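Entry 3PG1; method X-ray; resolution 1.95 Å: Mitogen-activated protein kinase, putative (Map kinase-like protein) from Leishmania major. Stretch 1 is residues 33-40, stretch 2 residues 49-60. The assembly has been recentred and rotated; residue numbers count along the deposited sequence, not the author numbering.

Stretch 1 (33-40) GSYGAVCA
Stretch 2 49-60: VAIKRVFNTVSD

Residues 36-40 and 49-54 form neighbouring antiparallel strands whose axes approach to 4.5 Å, with 155° between their N-to-C directions. The register pairs A37 with R53, V38 with K52, C39 with I51 and A40 with A50. Two of these pairs carry the hydrogen bonds: A37 N to R53 O at 3.2 Å, R53 N to A37 O at 2.9 Å, C39 N to I51 O at 3.0 Å and I51 N to C39 O at 2.7 Å. The alternating V38-K52 and A40-A50 pairs bring their CA atoms closer, 4.4 and 4.7 Å, and make CA-H...O contacts instead, such as K52 CA to A37 O at 3.3 Å. The paired residues are extended, with phi between -89° and -125° and psi between 109° and 143°.

Y35 covers the most surface, 95 Å², although its CA-to-CB bond points away from the second stretch. Its m rotamer (chi1 -49°, chi2 -58°) brings the end of the side chain back, so that CE1 lies 3.5 Å from T57 CG2, the methyl meeting the ring obliquely. A long, flat aromatic residue suits this place, since it can reach the partner from a backbone that turns its CB elsewhere. The backbone contributes too: Y35 O is 3.5 Å from V54 CG1.

T57 is the counterpart, with 56 Å² covered. It is extended (-158/159), points toward the first stretch and has chi1 at -173° (t). T57 OG1 lies 3.6 Å from S34 CB, and both OG1 and CG2 of T57 come close to the Y35 ring. S34 itself is p (68°).

Y35 and S34 occupy the middle of a type II turn from G33 to G36, closed by weak hydrogen bonds between G36 N and G33 O and between G33 N and G36 O, both 3.4 Å. At Y35 phi is positive (95/-17), as the third position of such a turn requires. G36 follows at 173/159; an ideal CB there would point toward the second stretch and lie 3.0 Å from K52 CE, which makes glycine suitable. Separately, G36 CA lies 3.3 Å from R53 O in a CA-H...O contact.

Beyond the turn, side chains alternate. V38, K52, A40 and A50 share one face, where V38 (t, -169°) places CG1 4.0 Å from A50 CB and CG2 4.1 Å from K52 CG. K52 is t at all four chi angles, its aliphatic stem packing beside the valine. A37, C39, I51 and R53 take the other face. I51, buried, is m,t, with 49 Å² covered; R53 has chi1 t (-176°), but its end leads away to hydrogen bonds elsewhere in the structure.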

# COMPACT_ATOMS: atom_id res chain seq x y z
N GLY A 33 -4.91 -14.83 -10.78
CA GLY A 33 -5.72 -15.12 -9.60
C GLY A 33 -7.18 -14.83 -9.89
O GLY A 33 -7.50 -14.33 -10.97
N SER A 34 -8.08 -15.16 -8.94
CA SER A 34 -9.50 -14.87 -9.10
C SER A 34 -9.66 -13.34 -9.13
O SER A 34 -8.98 -12.65 -8.36
CB SER A 34 -10.31 -15.47 -7.96
OG SER A 34 -10.05 -14.84 -6.72
N TYR A 35 -10.50 -12.83 -10.05
CA TYR A 35 -10.81 -11.40 -10.29
C TYR A 35 -10.00 -10.70 -11.40
O TYR A 35 -10.45 -9.66 -11.90
CB TYR A 35 -11.00 -10.55 -9.01
CG TYR A 35 -11.95 -11.19 -8.01
CD1 TYR A 35 -13.26 -11.49 -8.37
CD2 TYR A 35 -11.52 -11.52 -6.73
CE1 TYR A 35 -14.12 -12.12 -7.47
CE2 TYR A 35 -12.38 -12.14 -5.82
CZ TYR A 35 -13.68 -12.43 -6.20
OH TYR A 35 -14.54 -13.04 -5.31
N GLY A 36 -8.88 -11.29 -11.80
CA GLY A 36 -8.06 -10.73 -12.87
C GLY A 36 -6.72 -11.40 -13.12
O GLY A 36 -6.16 -12.06 -12.24
N ALA A 37 -6.20 -11.20 -14.33
CA ALA A 37 -4.90 -11.71 -14.78
C ALA A 37 -4.03 -10.53 -15.19
O ALA A 37 -4.53 -9.56 -15.76
CB ALA A 37 -5.09 -12.66 -15.96
N VAL A 38 -2.72 -10.61 -14.90
CA VAL A 38 -1.77 -9.54 -15.22
C VAL A 38 -0.73 -10.04 -16.22
O VAL A 38 -0.17 -11.12 -16.05
CB VAL A 38 -1.11 -8.92 -13.95
CG1 VAL A 38 -0.33 -7.65 -14.30
CG2 VAL A 38 -2.15 -8.63 -12.87
N CYS A 39 -0.48 -9.24 -17.27
CA CYS A 39 0.54 -9.51 -18.29
C CYS A 39 1.48 -8.34 -18.41
O CYS A 39 1.05 -7.19 -18.34
CB CYS A 39 -0.11 -9.84 -19.63
SG CYS A 39 -0.68 -11.55 -19.78
N ALA A 40 2.77 -8.62 -18.59
CA ALA A 40 3.76 -7.57 -18.80
C ALA A 40 3.84 -7.29 -20.31
O ALA A 40 4.07 -8.21 -21.11
CB ALA A 40 5.12 -8.00 -18.25
N VAL A 49 4.78 -1.81 -19.27
CA VAL A 49 3.49 -1.71 -18.59
C VAL A 49 2.99 -3.06 -18.09
O VAL A 49 3.38 -4.11 -18.61
CB VAL A 49 2.38 -0.98 -19.41
CG1 VAL A 49 2.69 0.51 -19.60
CG2 VAL A 49 2.12 -1.66 -20.77
N ALA A 50 2.15 -3.02 -17.05
CA ALA A 50 1.48 -4.17 -16.49
C ALA A 50 0.03 -4.02 -16.96
O ALA A 50 -0.60 -2.98 -16.75
CB ALA A 50 1.56 -4.14 -14.96
N ILE A 51 -0.47 -5.02 -17.69
CA ILE A 51 -1.84 -4.96 -18.20
C ILE A 51 -2.73 -5.99 -17.50
O ILE A 51 -2.60 -7.20 -17.74
CB ILE A 51 -1.94 -5.00 -19.74
CG1 ILE A 51 -1.06 -3.89 -20.40
CG2 ILE A 51 -3.40 -4.90 -20.19
CD1 ILE A 51 -0.52 -4.23 -21.81
N LYS A 52 -3.64 -5.48 -16.65
CA LYS A 52 -4.60 -6.28 -15.90
C LYS A 52 -5.91 -6.36 -16.68
O LYS A 52 -6.43 -5.34 -17.14
CB LYS A 52 -4.82 -5.70 -14.49
CG LYS A 52 -5.62 -6.63 -13.57
CD LYS A 52 -5.81 -6.00 -12.20
CE LYS A 52 -6.89 -6.65 -11.38
NZ LYS A 52 -7.11 -5.95 -10.08
N ARG A 53 -6.42 -7.59 -16.82
CA ARG A 53 -7.66 -7.90 -17.53
C ARG A 53 -8.66 -8.48 -16.51
O ARG A 53 -8.42 -9.55 -15.96
CB ARG A 53 -7.37 -8.91 -18.66
CG ARG A 53 -8.55 -9.29 -19.56
CD ARG A 53 -8.18 -10.53 -20.34
NE ARG A 53 -9.26 -11.04 -21.18
CZ ARG A 53 -10.02 -12.09 -20.88
NH1 ARG A 53 -9.84 -12.74 -19.74
NH2 ARG A 53 -10.95 -12.51 -21.73
N VAL A 54 -9.75 -7.74 -16.26
CA VAL A 54 -10.82 -8.10 -15.32
C VAL A 54 -12.00 -8.60 -16.17
O VAL A 54 -12.59 -7.82 -16.93
CB VAL A 54 -11.22 -6.90 -14.42
CG1 VAL A 54 -12.38 -7.26 -13.50
CG2 VAL A 54 -10.03 -6.37 -13.61
N PHE A 55 -12.33 -9.90 -16.05
CA PHE A 55 -13.43 -10.51 -16.79
C PHE A 55 -14.32 -11.41 -15.90
O PHE A 55 -15.36 -10.95 -15.41
CB PHE A 55 -12.92 -11.22 -18.07
CG PHE A 55 -13.94 -11.99 -18.89
CD1 PHE A 55 -15.17 -11.43 -19.22
CD2 PHE A 55 -13.64 -13.25 -19.40
CE1 PHE A 55 -16.10 -12.13 -19.99
CE2 PHE A 55 -14.56 -13.95 -20.18
CZ PHE A 55 -15.78 -13.38 -20.48
N ASN A 56 -13.90 -12.67 -15.68
CA ASN A 56 -14.66 -13.63 -14.90
C ASN A 56 -13.96 -14.16 -13.64
O ASN A 56 -12.79 -13.88 -13.39
CB ASN A 56 -15.15 -14.77 -15.80
CG ASN A 56 -16.22 -14.37 -16.80
OD1 ASN A 56 -16.79 -13.27 -16.74
ND2 ASN A 56 -16.52 -15.25 -17.73
N THR A 57 -14.73 -14.92 -12.85
CA THR A 57 -14.33 -15.58 -11.61
C THR A 57 -15.29 -16.73 -11.31
O THR A 57 -16.42 -16.73 -11.82
CB THR A 57 -14.24 -14.57 -10.43
OG1 THR A 57 -13.69 -15.23 -9.29
CG2 THR A 57 -15.60 -13.93 -10.08
N VAL A 58 -14.86 -17.71 -10.50
CA VAL A 58 -15.71 -18.82 -10.09
C VAL A 58 -16.07 -18.63 -8.60
O VAL A 58 -15.59 -19.36 -7.73
CB VAL A 58 -15.10 -20.21 -10.41
N SER A 59 -16.88 -17.58 -8.33
CA SER A 59 -17.36 -17.24 -6.99
C SER A 59 -18.62 -18.04 -6.67
O SER A 59 -19.56 -18.08 -7.47
CB SER A 59 -17.62 -15.74 -6.88
N ASP A 60 -18.61 -18.73 -5.50
CA ASP A 60 -19.68 -19.59 -4.97
C ASP A 60 -19.92 -20.93 -5.71
O ASP A 60 -20.89 -21.62 -5.42
CB ASP A 60 -20.99 -18.82 -4.69